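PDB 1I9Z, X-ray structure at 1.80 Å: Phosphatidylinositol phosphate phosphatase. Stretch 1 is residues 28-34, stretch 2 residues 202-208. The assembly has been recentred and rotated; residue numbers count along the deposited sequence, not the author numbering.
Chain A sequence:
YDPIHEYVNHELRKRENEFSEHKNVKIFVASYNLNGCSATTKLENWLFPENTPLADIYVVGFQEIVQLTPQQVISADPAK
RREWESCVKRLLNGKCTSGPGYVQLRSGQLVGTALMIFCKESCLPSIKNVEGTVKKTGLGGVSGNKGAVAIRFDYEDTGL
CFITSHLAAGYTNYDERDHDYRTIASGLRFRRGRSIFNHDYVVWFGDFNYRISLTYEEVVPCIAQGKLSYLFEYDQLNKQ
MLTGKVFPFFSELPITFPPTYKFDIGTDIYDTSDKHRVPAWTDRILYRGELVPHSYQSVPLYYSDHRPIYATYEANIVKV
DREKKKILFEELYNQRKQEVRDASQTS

Stretch 1 28-34: FVASYNL
Stretch 2 (202-208) VVWFGDF

How do the two backbones lie against each other? Residues 28-33 form a strand with phi near -86 to -153° and psi near 110 to 139°, and Leu34 leaves it at -78/-16. The strand that enters the second stretch at Val202 runs in nearly the same direction, 18° between N-to-C axes, with a closest axis approach of 9.0 Å; Val202, Val203 and Trp204 have phi near -124 to -132° and psi near 123 to 133°. That spacing is too wide for backbone pairing, and no backbone hydrogen bond crosses; side chains fill the gap. In register, the CA of Val29 is 8.4 Å from the CA of Val203, the CA of Ser31 is 5.7 Å from the CA of Gly206, and the CA of Asn33 is 6.6 Å from the CA of Asp207. Alternation points Val29, Ser31 and Asn33 toward the second stretch, while Ala30 and Tyr32 point away.

What makes the apolar part of the contact? Val203 and Phe205 point toward the first stretch and Trp204 points away. Val29 and Val203 are both t (chi1 176°), and their CG1 atoms meet at 4.1 Å. Phe205 takes chi1 68° (p) and chi2 96°, which sets its ring beneath the same methyl: Val29 CG1 lies 3.7 Å from the ring centroid and 13° off the normal, a CH-pi contact over the face. At the ring edge, near its plane, Ser31 CB comes within 3.5 Å of Phe205 CD1. Ala30 O approaches obliquely, 3.4 Å from Phe205 CE1.

What happens where the backbones come closest, at Gly206? The second chain turns a corner here, after Phe205 at -156/173, and Gly206 adopts 137/-153. At those angles a CB would be jammed against the carbonyl O of Phe205, so the conformation itself calls for glycine. Ser31, t at -165°, brings its OG to 3.4 Å from Gly206 CA; this is packing, and the hydroxyl finds its hydrogen bond elsewhere in the structure. Beyond the corner, Phe208 N makes a weak 3.2 Å hydrogen bond to Gly206 O.

Which polar bond joins the stretches? Asn33 ND2 donates to Asp207 OD2 at 2.8 Å, with an N-H...acceptor angle of 144°, pairing an amide donor with a carboxylate acceptor. Both side chains point toward the opposing stretch and both are t, Asn33 with chi1 178° and chi2 -47°, Asp207 with chi1 -178° and chi2 -12°. Asp207 has backbone angles of -96/89. Both residues are buried, so this bond serves polar groups shielded from bulk solvent.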

# COMPACT_ATOMS: atom_id res chain seq x y z
N PHE A 28 -8.30 -2.70 2.59
CA PHE A 28 -8.10 -1.71 3.68
C PHE A 28 -6.61 -1.68 3.95
O PHE A 28 -6.01 -2.73 4.26
CB PHE A 28 -8.82 -2.18 4.95
CG PHE A 28 -8.86 -1.13 6.05
CD1 PHE A 28 -10.02 -0.32 6.22
CD2 PHE A 28 -7.78 -0.95 6.95
CE1 PHE A 28 -10.10 0.64 7.23
CE2 PHE A 28 -7.84 0.02 7.99
CZ PHE A 28 -9.04 0.83 8.12
N VAL A 29 -5.99 -0.52 3.81
CA VAL A 29 -4.56 -0.37 3.98
C VAL A 29 -4.33 0.51 5.19
O VAL A 29 -4.89 1.60 5.28
CB VAL A 29 -3.87 0.25 2.73
CG1 VAL A 29 -2.32 0.49 3.00
CG2 VAL A 29 -4.05 -0.64 1.54
N ALA A 30 -3.54 0.01 6.11
CA ALA A 30 -3.29 0.66 7.37
C ALA A 30 -1.81 0.76 7.69
O ALA A 30 -1.08 -0.21 7.55
CB ALA A 30 -4.01 -0.18 8.54
N SER A 31 -1.41 1.92 8.20
CA SER A 31 -0.02 2.21 8.53
C SER A 31 0.14 2.85 9.92
O SER A 31 -0.64 3.76 10.31
CB SER A 31 0.60 3.14 7.45
OG SER A 31 1.99 3.12 7.59
N TYR A 32 1.18 2.42 10.65
CA TYR A 32 1.43 2.96 11.98
C TYR A 32 2.88 2.91 12.41
O TYR A 32 3.46 1.83 12.48
CB TYR A 32 0.56 2.18 12.99
CG TYR A 32 0.28 2.84 14.35
CD1 TYR A 32 0.76 4.11 14.70
CD2 TYR A 32 -0.54 2.17 15.28
CE1 TYR A 32 0.41 4.70 15.97
CE2 TYR A 32 -0.87 2.74 16.50
CZ TYR A 32 -0.39 3.98 16.84
OH TYR A 32 -0.68 4.52 18.10
N ASN A 33 3.51 4.08 12.60
CA ASN A 33 4.86 4.13 13.15
C ASN A 33 4.57 4.12 14.68
O ASN A 33 4.05 5.09 15.25
CB ASN A 33 5.60 5.46 12.85
CG ASN A 33 6.94 5.49 13.48
OD1 ASN A 33 7.07 5.14 14.66
ND2 ASN A 33 7.98 5.92 12.73
N LEU A 34 4.91 2.99 15.29
CA LEU A 34 4.65 2.71 16.73
C LEU A 34 5.53 3.32 17.78
O LEU A 34 5.16 3.30 18.97
CB LEU A 34 4.80 1.18 16.92
CG LEU A 34 3.85 0.43 16.02
CD1 LEU A 34 4.37 -1.08 16.03
CD2 LEU A 34 2.39 0.47 16.58
N VAL A 202 -0.38 -1.42 -7.32
CA VAL A 202 0.72 -1.38 -6.36
C VAL A 202 0.35 -0.33 -5.30
O VAL A 202 -0.07 0.79 -5.67
CB VAL A 202 2.04 -0.89 -7.03
CG1 VAL A 202 3.15 -0.85 -5.96
CG2 VAL A 202 2.45 -1.78 -8.22
N VAL A 203 0.50 -0.64 -4.01
CA VAL A 203 0.20 0.37 -2.96
C VAL A 203 1.48 0.40 -2.18
O VAL A 203 1.98 -0.66 -1.74
CB VAL A 203 -0.98 -0.01 -2.02
CG1 VAL A 203 -1.12 1.06 -0.91
CG2 VAL A 203 -2.28 -0.07 -2.82
N TRP A 204 2.08 1.60 -2.08
CA TRP A 204 3.37 1.73 -1.38
C TRP A 204 3.10 2.78 -0.31
O TRP A 204 2.65 3.89 -0.61
CB TRP A 204 4.43 2.21 -2.34
CG TRP A 204 5.83 2.24 -1.86
CD1 TRP A 204 6.28 2.32 -0.57
CD2 TRP A 204 6.99 2.24 -2.70
NE1 TRP A 204 7.64 2.35 -0.56
CE2 TRP A 204 8.10 2.32 -1.86
CE3 TRP A 204 7.18 2.20 -4.08
CZ2 TRP A 204 9.43 2.35 -2.35
CZ3 TRP A 204 8.53 2.23 -4.57
CH2 TRP A 204 9.61 2.30 -3.71
N PHE A 205 3.43 2.47 0.94
CA PHE A 205 3.06 3.35 2.01
C PHE A 205 3.94 3.21 3.24
O PHE A 205 4.75 2.29 3.32
CB PHE A 205 1.58 3.01 2.44
CG PHE A 205 1.43 1.60 3.11
CD1 PHE A 205 1.44 1.49 4.51
CD2 PHE A 205 1.29 0.44 2.36
CE1 PHE A 205 1.30 0.24 5.13
CE2 PHE A 205 1.15 -0.82 2.94
CZ PHE A 205 1.15 -0.93 4.36
N GLY A 206 3.73 4.10 4.20
CA GLY A 206 4.46 4.02 5.47
C GLY A 206 4.96 5.35 5.94
O GLY A 206 4.38 6.37 5.62
N ASP A 207 6.05 5.35 6.72
CA ASP A 207 6.62 6.58 7.27
C ASP A 207 7.71 6.94 6.28
O ASP A 207 8.89 6.56 6.42
CB ASP A 207 7.22 6.31 8.66
CG ASP A 207 7.80 7.58 9.29
OD1 ASP A 207 7.93 8.60 8.56
OD2 ASP A 207 8.13 7.54 10.51
N PHE A 208 7.31 7.71 5.27
CA PHE A 208 8.27 8.14 4.25
C PHE A 208 9.15 9.26 4.78
O PHE A 208 10.16 9.62 4.18
CB PHE A 208 7.56 8.56 2.93
CG PHE A 208 6.80 7.47 2.25
CD1 PHE A 208 7.05 6.11 2.51
CD2 PHE A 208 5.87 7.79 1.23
CE1 PHE A 208 6.43 5.11 1.78
CE2 PHE A 208 5.24 6.81 0.50
CZ PHE A 208 5.52 5.46 0.77